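Local structure of Cif-like 1 (Burkholderia cenocepacia, 7JQY) at residues 13-17 and 202-207; 145-149 and 284-288; 149-155 and 265-270; 254-260 and 278-284. The protein probably hydrolyses epoxides, as a Cif-like member of the alpha/beta hydrolase fold that assembles into an octamer. The protein carries 1 engineered substitution. All coordinates share one frame; numbering follows the deposited sequence.

Interaction 1: 13-17 and 202-207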
# COMPACT_ATOMS: atom_id res chain seq x y z
N MET B 13 -5.19 -34.24 -13.89
CA MET B 13 -4.79 -32.92 -13.53
C MET B 13 -4.00 -32.96 -12.24
O MET B 13 -4.12 -33.88 -11.51
CB MET B 13 -6.02 -32.06 -13.36
CG MET B 13 -6.90 -31.98 -14.58
SD MET B 13 -6.35 -30.95 -15.90
CE MET B 13 -6.78 -29.37 -15.32
N PRO B 14 -3.20 -31.95 -11.98
CA PRO B 14 -2.39 -31.95 -10.75
C PRO B 14 -3.25 -32.02 -9.48
O PRO B 14 -4.29 -31.37 -9.38
CB PRO B 14 -1.62 -30.63 -10.83
CG PRO B 14 -1.58 -30.30 -12.31
CD PRO B 14 -2.90 -30.79 -12.84
N ALA B 15 -2.81 -32.85 -8.53
CA ALA B 15 -3.47 -33.03 -7.24
C ALA B 15 -2.64 -32.40 -6.13
O ALA B 15 -1.61 -32.96 -5.73
CB ALA B 15 -3.67 -34.52 -6.96
N PRO B 16 -3.03 -31.24 -5.60
CA PRO B 16 -2.20 -30.57 -4.59
C PRO B 16 -2.27 -31.22 -3.22
O PRO B 16 -3.19 -31.97 -2.90
CB PRO B 16 -2.78 -29.15 -4.55
CG PRO B 16 -4.22 -29.32 -4.94
CD PRO B 16 -4.23 -30.46 -5.95
N GLY B 17 -1.27 -30.90 -2.40
CA GLY B 17 -1.26 -31.25 -0.98
C GLY B 17 -0.44 -32.50 -0.67
O GLY B 17 0.17 -33.13 -1.53
N ALA B 202 3.38 -29.98 -15.15
CA ALA B 202 2.53 -28.96 -14.56
C ALA B 202 2.31 -29.24 -13.08
O ALA B 202 1.91 -30.34 -12.69
CB ALA B 202 1.20 -28.88 -15.29
N LEU B 203 2.56 -28.23 -12.24
CA LEU B 203 2.35 -28.32 -10.81
C LEU B 203 1.19 -27.43 -10.38
O LEU B 203 0.79 -26.50 -11.08
CB LEU B 203 3.62 -27.93 -10.04
CG LEU B 203 4.86 -28.63 -10.60
CD1 LEU B 203 6.12 -27.92 -10.13
CD2 LEU B 203 4.85 -30.08 -10.16
N SER B 204 0.66 -27.71 -9.19
CA SER B 204 -0.45 -26.93 -8.68
C SER B 204 0.10 -25.70 -7.99
O SER B 204 1.12 -25.77 -7.30
CB SER B 204 -1.29 -27.75 -7.71
OG SER B 204 -2.07 -26.91 -6.87
N ASN B 205 -0.57 -24.56 -8.22
CA ASN B 205 -0.17 -23.32 -7.57
C ASN B 205 -0.21 -23.46 -6.05
O ASN B 205 0.62 -22.86 -5.35
CB ASN B 205 -1.09 -22.18 -7.98
CG ASN B 205 -0.88 -21.74 -9.41
OD1 ASN B 205 0.16 -22.00 -10.02
ND2 ASN B 205 -1.87 -21.05 -9.95
N ASP B 206 -1.16 -24.22 -5.53
CA ASP B 206 -1.27 -24.35 -4.08
C ASP B 206 -0.03 -25.01 -3.49
O ASP B 206 0.38 -24.65 -2.38
CB ASP B 206 -2.51 -25.15 -3.69
CG ASP B 206 -3.80 -24.51 -4.17
OD1 ASP B 206 -3.77 -23.32 -4.58
OD2 ASP B 206 -4.83 -25.20 -4.14
N ASP B 207 0.60 -25.92 -4.23
CA ASP B 207 1.81 -26.57 -3.71
C ASP B 207 2.98 -25.60 -3.69
O ASP B 207 3.71 -25.52 -2.69
CB ASP B 207 2.16 -27.79 -4.56
CG ASP B 207 1.38 -29.03 -4.16
OD1 ASP B 207 0.98 -29.15 -2.98
OD2 ASP B 207 1.18 -29.88 -5.06
O HOH W 1 1.46 -32.37 -4.14
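With chi1 at -83°, D207 sets its carboxylate beside its own backbone N, a placement that brings the group out to the backbone of P16 and G17. OD1 of D207 accepts the G17 N-H at 2.9 Å, met on the syn side though 20° out of the carboxylate plane; Y62 OH grips the same oxygen. The other oxygen, OD2, lies 3.5 Å from P16 CA and takes a hydrogen from a water that also donates to G17 O, so the N-H of G17 is tied to this carboxylate directly and its carbonyl through water. D207 stands in the first turn of helix 205-215, in the mostly helical excursion between strands 140-146 and 250-255, probably the cap of this alpha/beta hydrolase, whereas 13-17 belongs to the N-terminal extension ahead of helix 22-25. S204 is the N-cap of helix 205-215: its OG, swung away from its own backbone N (chi1 160°), accepts from D206 N at 3.1 Å while CB of P16 packs 3.3 Å from this capping hydroxyl. Further back, P14 CG sits 3.5 Å from A202 O. R28 of a second subunit packs against both P14 and A202 and bonds L203 O, which places this contact at a subunit interface.

Interaction 2: 145-149 and 284-288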
# COMPACT_ATOMS: atom_id res chain seq x y z
N MET B 145 22.43 -37.50 -5.40
CA MET B 145 22.61 -36.10 -5.78
C MET B 145 21.63 -35.74 -6.89
O MET B 145 21.68 -36.33 -7.98
CB MET B 145 24.05 -35.86 -6.22
CG MET B 145 25.08 -36.19 -5.13
SD MET B 145 26.78 -35.84 -5.61
CE MET B 145 26.98 -34.22 -4.87
N LEU B 146 20.78 -34.74 -6.65
CA LEU B 146 19.66 -34.43 -7.54
C LEU B 146 19.77 -33.03 -8.12
O LEU B 146 20.06 -32.07 -7.39
CB LEU B 146 18.32 -34.56 -6.81
CG LEU B 146 17.94 -35.80 -6.00
CD1 LEU B 146 16.45 -35.73 -5.63
CD2 LEU B 146 18.25 -37.08 -6.74
N ASP B 147 19.53 -32.93 -9.42
CA ASP B 147 19.06 -31.73 -10.11
C ASP B 147 20.09 -30.63 -10.35
O ASP B 147 20.04 -29.97 -11.40
CB ASP B 147 17.86 -31.15 -9.34
CG ASP B 147 16.67 -32.09 -9.34
OD1 ASP B 147 16.49 -32.80 -10.35
OD2 ASP B 147 15.92 -32.14 -8.34
N VAL B 148 21.00 -30.39 -9.41
CA VAL B 148 21.85 -29.20 -9.46
C VAL B 148 23.32 -29.59 -9.30
O VAL B 148 23.63 -30.48 -8.49
CB VAL B 148 21.43 -28.19 -8.38
CG1 VAL B 148 22.33 -26.95 -8.35
CG2 VAL B 148 19.98 -27.78 -8.57
N PRO B 149 24.24 -28.98 -10.04
CA PRO B 149 25.67 -29.20 -9.77
C PRO B 149 26.14 -28.43 -8.55
O PRO B 149 25.60 -27.38 -8.20
CB PRO B 149 26.35 -28.66 -11.03
CG PRO B 149 25.40 -27.58 -11.50
CD PRO B 149 24.02 -28.12 -11.22
N HIS B 284 13.26 -29.28 -13.59
CA HIS B 284 14.27 -29.03 -12.58
C HIS B 284 13.91 -29.58 -11.21
O HIS B 284 14.81 -29.80 -10.40
CB HIS B 284 14.52 -27.52 -12.49
CG HIS B 284 15.69 -27.13 -11.66
ND1 HIS B 284 17.00 -27.32 -12.07
CD2 HIS B 284 15.77 -26.54 -10.44
CE1 HIS B 284 17.82 -26.86 -11.15
NE2 HIS B 284 17.10 -26.39 -10.14
N TRP B 285 12.62 -29.81 -10.93
CA TRP B 285 12.15 -30.12 -9.58
C TRP B 285 11.75 -31.59 -9.49
O TRP B 285 10.57 -31.93 -9.48
CB TRP B 285 10.96 -29.21 -9.20
CG TRP B 285 11.14 -27.77 -9.60
CD1 TRP B 285 10.56 -27.14 -10.67
CD2 TRP B 285 11.94 -26.79 -8.93
NE1 TRP B 285 10.95 -25.82 -10.70
CE2 TRP B 285 11.80 -25.58 -9.65
CE3 TRP B 285 12.76 -26.81 -7.80
CZ2 TRP B 285 12.46 -24.40 -9.27
CZ3 TRP B 285 13.41 -25.64 -7.42
CH2 TRP B 285 13.26 -24.45 -8.17
N LEU B 286 12.76 -32.45 -9.36
CA LEU B 286 12.50 -33.89 -9.39
C LEU B 286 11.49 -34.35 -8.34
O LEU B 286 10.56 -35.08 -8.71
CB LEU B 286 13.82 -34.66 -9.27
CG LEU B 286 14.16 -35.51 -10.50
CD1 LEU B 286 15.42 -36.32 -10.25
CD2 LEU B 286 12.99 -36.43 -10.87
N PRO B 287 11.61 -33.99 -7.06
CA PRO B 287 10.60 -34.45 -6.08
C PRO B 287 9.20 -33.94 -6.37
O PRO B 287 8.22 -34.63 -6.03
CB PRO B 287 11.14 -33.93 -4.74
CG PRO B 287 12.59 -33.72 -4.96
CD PRO B 287 12.71 -33.26 -6.39
N ASP B 288 9.05 -32.74 -6.94
CA ASP B 288 7.71 -32.25 -7.27
C ASP B 288 7.18 -32.87 -8.56
O ASP B 288 5.99 -33.19 -8.65
CB ASP B 288 7.72 -30.72 -7.41
CG ASP B 288 7.97 -30.02 -6.10
OD1 ASP B 288 7.05 -30.00 -5.24
OD2 ASP B 288 9.08 -29.48 -5.93
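D147 drives its side chain into the turn from H284 to L286, and here the packing is close. Its OD1 and OD2 both lie 3.4 Å from L286 CB, the leucine side chain slanting across the carboxylate, while CG of D147 is 3.1 Å from H284 O. The guanidinium of R122 bridges these two acceptors: its NE makes a salt bridge to D147 OD2 and its NH2 a hydrogen bond to H284 O. OD2 of D147 also receives a weak bond from L286 N at 3.3 Å, at the start of helix 286-289, where W285 is the N-cap residue. D147 itself has positive phi (77°), the kink by which the chain leaves strand 140-146. On this buried side L146 CD1 also approaches P287 CG, at 4.4 Å.

The other side is looser and less enclosed. V148 and H284 are partly exposed, and their meeting comes down to one methyl: CG2 of V148, set beside its backbone N, approaches H284 CE1 at 3.5 Å, neither squarely over the ring nor at its edge. ND1 of that imidazole is taken up by S258. V148 also touches residues of what looks like the nucleophile elbow, the turn that holds the engineered S123. A histidine in the loop after the last strand, facing the ends of the central parallel strands, is consistent with the active-site layout of alpha/beta hydrolases.

Interaction 3: 149-155 and 265-270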
# COMPACT_ATOMS: atom_id res chain seq x y z
N PRO B 149 24.24 -28.98 -10.04
CA PRO B 149 25.67 -29.20 -9.77
C PRO B 149 26.14 -28.43 -8.55
O PRO B 149 25.60 -27.38 -8.20
CB PRO B 149 26.35 -28.66 -11.03
CG PRO B 149 25.40 -27.58 -11.50
CD PRO B 149 24.02 -28.12 -11.22
N VAL B 150 27.19 -28.95 -7.91
CA VAL B 150 27.70 -28.31 -6.69
C VAL B 150 28.86 -27.40 -7.07
O VAL B 150 29.49 -27.60 -8.12
CB VAL B 150 28.11 -29.34 -5.62
CG1 VAL B 150 27.01 -30.35 -5.39
CG2 VAL B 150 29.41 -30.03 -5.98
N PRO B 151 29.15 -26.37 -6.28
CA PRO B 151 30.28 -25.49 -6.60
C PRO B 151 31.60 -26.26 -6.65
O PRO B 151 31.78 -27.28 -5.98
CB PRO B 151 30.28 -24.47 -5.46
CG PRO B 151 28.86 -24.50 -4.92
CD PRO B 151 28.39 -25.90 -5.10
N GLY B 152 32.52 -25.75 -7.47
CA GLY B 152 33.83 -26.34 -7.65
C GLY B 152 33.94 -27.25 -8.85
O GLY B 152 35.04 -27.43 -9.38
N THR B 153 32.83 -27.84 -9.29
CA THR B 153 32.89 -28.71 -10.46
C THR B 153 32.98 -27.87 -11.73
O THR B 153 32.67 -26.67 -11.74
CB THR B 153 31.67 -29.64 -10.50
OG1 THR B 153 30.47 -28.87 -10.66
CG2 THR B 153 31.59 -30.45 -9.23
N ARG B 154 33.39 -28.50 -12.83
CA ARG B 154 33.48 -27.73 -14.07
C ARG B 154 32.10 -27.50 -14.66
O ARG B 154 31.87 -26.46 -15.29
CB ARG B 154 34.41 -28.39 -15.08
CG ARG B 154 34.33 -29.90 -15.19
CD ARG B 154 35.65 -30.44 -15.72
NE ARG B 154 35.47 -31.59 -16.59
CZ ARG B 154 35.26 -31.51 -17.90
NH1 ARG B 154 35.11 -32.61 -18.63
NH2 ARG B 154 35.21 -30.32 -18.50
N ILE B 155 31.15 -28.39 -14.38
CA ILE B 155 29.77 -28.11 -14.75
C ILE B 155 29.31 -26.83 -14.07
O ILE B 155 28.63 -25.99 -14.68
CB ILE B 155 28.85 -29.29 -14.38
CG1 ILE B 155 29.36 -30.59 -15.01
CG2 ILE B 155 27.42 -29.02 -14.79
CD1 ILE B 155 29.18 -30.66 -16.53
N ASP B 265 27.73 -36.24 -15.07
CA ASP B 265 29.10 -35.76 -15.27
C ASP B 265 29.63 -35.03 -14.05
O ASP B 265 30.78 -35.22 -13.65
CB ASP B 265 29.15 -34.83 -16.48
CG ASP B 265 28.55 -35.45 -17.72
OD1 ASP B 265 28.12 -34.70 -18.63
OD2 ASP B 265 28.48 -36.70 -17.78
N MET B 266 28.79 -34.18 -13.44
CA MET B 266 29.23 -33.41 -12.28
C MET B 266 29.61 -34.33 -11.13
O MET B 266 30.62 -34.10 -10.45
CB MET B 266 28.11 -32.46 -11.86
CG MET B 266 28.43 -31.59 -10.67
SD MET B 266 28.03 -32.34 -9.09
CE MET B 266 26.40 -33.03 -9.37
N ALA B 267 28.84 -35.40 -10.92
CA ALA B 267 29.10 -36.30 -9.81
C ALA B 267 30.39 -37.08 -10.01
O ALA B 267 31.05 -37.45 -9.03
CB ALA B 267 27.93 -37.26 -9.62
N ARG B 268 30.77 -37.35 -11.27
CA ARG B 268 31.96 -38.15 -11.51
C ARG B 268 33.24 -37.39 -11.23
O ARG B 268 34.29 -38.02 -11.07
CB ARG B 268 31.97 -38.65 -12.96
CG ARG B 268 30.99 -39.75 -13.23
CD ARG B 268 31.25 -40.33 -14.59
NE ARG B 268 30.36 -41.44 -14.90
CZ ARG B 268 29.61 -41.49 -16.00
NH1 ARG B 268 29.66 -40.50 -16.89
NH2 ARG B 268 28.82 -42.53 -16.21
N GLU B 269 33.17 -36.06 -11.12
CA GLU B 269 34.33 -35.32 -10.63
C GLU B 269 34.47 -35.39 -9.12
O GLU B 269 35.53 -35.04 -8.60
CB GLU B 269 34.26 -33.84 -11.03
CG GLU B 269 33.46 -33.53 -12.27
CD GLU B 269 33.36 -32.03 -12.51
OE1 GLU B 269 32.36 -31.58 -13.12
OE2 GLU B 269 34.28 -31.30 -12.07
N LEU B 270 33.44 -35.88 -8.40
CA LEU B 270 33.42 -35.84 -6.95
C LEU B 270 33.59 -37.20 -6.29
O LEU B 270 34.00 -37.25 -5.13
CB LEU B 270 32.09 -35.27 -6.44
CG LEU B 270 31.48 -34.03 -7.09
CD1 LEU B 270 30.01 -33.94 -6.74
CD2 LEU B 270 32.17 -32.81 -6.59
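M266 lays its side chain over the bend at P149 and T153, its CG 3.6 Å from P149 CB and 3.4 Å from T153 OG1. The chain starts anti to the backbone N and then turns at chi2 (-88°), which carries the sulfur to the backbone of the facing loop: V150 N donates a long, weak bond to SD of M266 at 3.7 Å. The I155 side chain, from helix 154-161, crosses that of M266 at about a right angle, CG1 of I155 coming to 3.9 Å from CB of M266.

E269 supplies the strong polar bond. Extended beyond CG, it delivers its carboxylate to the start of helix 154-161, where R154 N donates to OE2 of E269 at 3.0 Å on the syn lone pair and more weakly to OE1. The R154 side chain slants across the carboxylate, its CG 3.3 Å from E269 OE1, with the guanidinium turned 52° from the carboxylate plane and the charged atoms not in contact. A negative group at this helix start would be favoured by the helix dipole. T153, the N-cap, donates its OG1 proton to V150 O across a type II turn while also capping W156 N. Toward the interior, V150 CG2 and L270 CD2 meet tip to tip at 4.0 Å, next to M145 of strand 140-146.

The contact thus pins the chain, just after it leaves strand 140-146, to the helix 262-268 region. The mostly helical excursion that begins here fits the cap inserted after the sixth strand in alpha/beta-hydrolase epoxide hydrolases.

Interaction 4: 254-260 and 278-284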
# COMPACT_ATOMS: atom_id res chain seq x y z
N ALA B 254 18.64 -36.30 -12.60
CA ALA B 254 18.14 -35.00 -13.05
C ALA B 254 17.15 -35.21 -14.18
O ALA B 254 17.09 -36.29 -14.78
CB ALA B 254 19.28 -34.08 -13.49
N GLY B 255 16.34 -34.19 -14.44
CA GLY B 255 15.35 -34.28 -15.50
C GLY B 255 15.95 -33.98 -16.86
O GLY B 255 16.87 -33.18 -17.00
N ASP B 256 15.39 -34.62 -17.89
CA ASP B 256 15.93 -34.42 -19.24
C ASP B 256 15.66 -33.02 -19.76
O ASP B 256 16.34 -32.58 -20.69
CB ASP B 256 15.36 -35.45 -20.22
CG ASP B 256 13.85 -35.36 -20.38
OD1 ASP B 256 13.21 -34.64 -19.58
OD2 ASP B 256 13.31 -35.99 -21.31
N LYS B 257 14.69 -32.31 -19.20
CA LYS B 257 14.38 -30.96 -19.65
C LYS B 257 15.12 -29.90 -18.86
O LYS B 257 14.91 -28.70 -19.10
CB LYS B 257 12.88 -30.70 -19.59
CG LYS B 257 12.03 -31.69 -20.35
CD LYS B 257 12.24 -31.54 -21.85
CE LYS B 257 11.25 -32.38 -22.63
NZ LYS B 257 11.61 -32.48 -24.06
N SER B 258 16.03 -30.30 -17.97
CA SER B 258 16.82 -29.33 -17.23
C SER B 258 18.29 -29.74 -17.30
O SER B 258 18.87 -29.75 -18.40
CB SER B 258 16.26 -29.23 -15.79
OG SER B 258 17.12 -28.55 -14.89
N ASN B 259 18.90 -30.16 -16.19
CA ASN B 259 20.34 -30.45 -16.25
C ASN B 259 20.64 -31.83 -16.82
O ASN B 259 21.72 -32.04 -17.38
CB ASN B 259 20.97 -30.34 -14.86
CG ASN B 259 21.34 -28.91 -14.52
OD1 ASN B 259 21.65 -28.11 -15.40
ND2 ASN B 259 21.29 -28.57 -13.23
N GLY B 260 19.72 -32.78 -16.68
CA GLY B 260 19.86 -34.07 -17.33
C GLY B 260 21.15 -34.78 -16.97
O GLY B 260 21.47 -34.98 -15.79
N VAL B 278 18.55 -40.36 -16.01
CA VAL B 278 17.92 -39.10 -16.38
C VAL B 278 16.42 -39.33 -16.43
O VAL B 278 15.96 -40.26 -17.12
CB VAL B 278 18.43 -38.57 -17.73
CG1 VAL B 278 17.50 -37.48 -18.24
CG2 VAL B 278 19.86 -38.05 -17.61
N ALA B 279 15.66 -38.50 -15.72
CA ALA B 279 14.22 -38.67 -15.65
C ALA B 279 13.59 -38.18 -16.94
O ALA B 279 13.83 -37.04 -17.35
CB ALA B 279 13.64 -37.91 -14.46
N PRO B 280 12.75 -38.99 -17.60
CA PRO B 280 12.15 -38.55 -18.86
C PRO B 280 11.05 -37.53 -18.62
O PRO B 280 10.34 -37.58 -17.62
CB PRO B 280 11.58 -39.84 -19.47
CG PRO B 280 11.64 -40.89 -18.39
CD PRO B 280 12.22 -40.28 -17.14
N ASN B 281 10.96 -36.57 -19.55
CA ASN B 281 9.94 -35.51 -19.55
C ASN B 281 9.79 -34.85 -18.18
O ASN B 281 8.68 -34.63 -17.69
CB ASN B 281 8.60 -36.06 -20.04
CG ASN B 281 8.62 -36.41 -21.53
OD1 ASN B 281 8.32 -37.54 -21.91
ND2 ASN B 281 8.96 -35.43 -22.36
N THR B 282 10.93 -34.47 -17.59
CA THR B 282 10.97 -33.94 -16.23
C THR B 282 11.83 -32.69 -16.20
O THR B 282 12.86 -32.62 -16.87
CB THR B 282 11.55 -34.98 -15.25
OG1 THR B 282 10.74 -36.16 -15.27
CG2 THR B 282 11.61 -34.42 -13.83
N GLY B 283 11.37 -31.69 -15.46
CA GLY B 283 12.14 -30.47 -15.36
C GLY B 283 13.11 -30.45 -14.20
O GLY B 283 13.65 -31.49 -13.81
N HIS B 284 13.26 -29.28 -13.59
CA HIS B 284 14.27 -29.03 -12.58
C HIS B 284 13.91 -29.58 -11.21
O HIS B 284 14.81 -29.80 -10.40
CB HIS B 284 14.52 -27.52 -12.49
CG HIS B 284 15.69 -27.13 -11.66
ND1 HIS B 284 17.00 -27.32 -12.07
CD2 HIS B 284 15.77 -26.54 -10.44
CE1 HIS B 284 17.82 -26.86 -11.15
NE2 HIS B 284 17.10 -26.39 -10.14
O HOH W 2 15.99 -32.11 -12.73
O HOH W 3 9.03 -34.08 -24.69
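The D256 carboxylate is met by two successive amides of the facing loop: T282 N reaches OD1 on its syn side at 3.0 Å, 27° out of plane, and N281 N comes to OD2 from above the plane. A second flat group, the H284 ring, has S258 OG in plane at its edge, 3.1 Å from ND1, with N259 ND2, hydrogen-bonded to D147 O, also near that plane. Both lie past the strand ends of a beta-alpha-beta unit, in which helix 262-268 links the parallel strands 250-255 and 274-279. The pairing itself is short: A279 N donates to A254 O at 2.8 Å, and A279 O accepts from D256 N in the carbonyl plane. D256 folds its CG between the backbone N and the carbonyl carbon (chi1 62°), the rotamer that turns the carboxylate onto the loop; CB of D256 packs 3.6 Å from V278 CG1. T282 O in turn accepts K257 N nearly straight on. G255 passes so close to this loop that its CA lies 3.3 Å from T282 O, a CA-H...O contact. One water joins the two backbones, accepting from G255 N and donating to G283 O, each at 2.7 Å.

Interaction 2 is the buried one, 8 Å from the centre of the chain, while interactions 1, 3 and 4 lie farther out and are partly exposed. Interactions 2 and 4 share H284 and reach neighbouring strands of one sheet; D147 O and N259 ND2 probably hydrogen-bond between them. Interactions 2 and 3 share P149, and M145 packs on V150 and L270 between them. Interaction 1, its centre about 32 Å from that of interaction 3 and across the chain's centre, meets interaction 2 where L203 touches D288. Chemistry follows place: inside, a carboxylate held mainly by arginine; in the other three, carboxylates that take backbone amides; and a second subunit's arginine only at interaction 1.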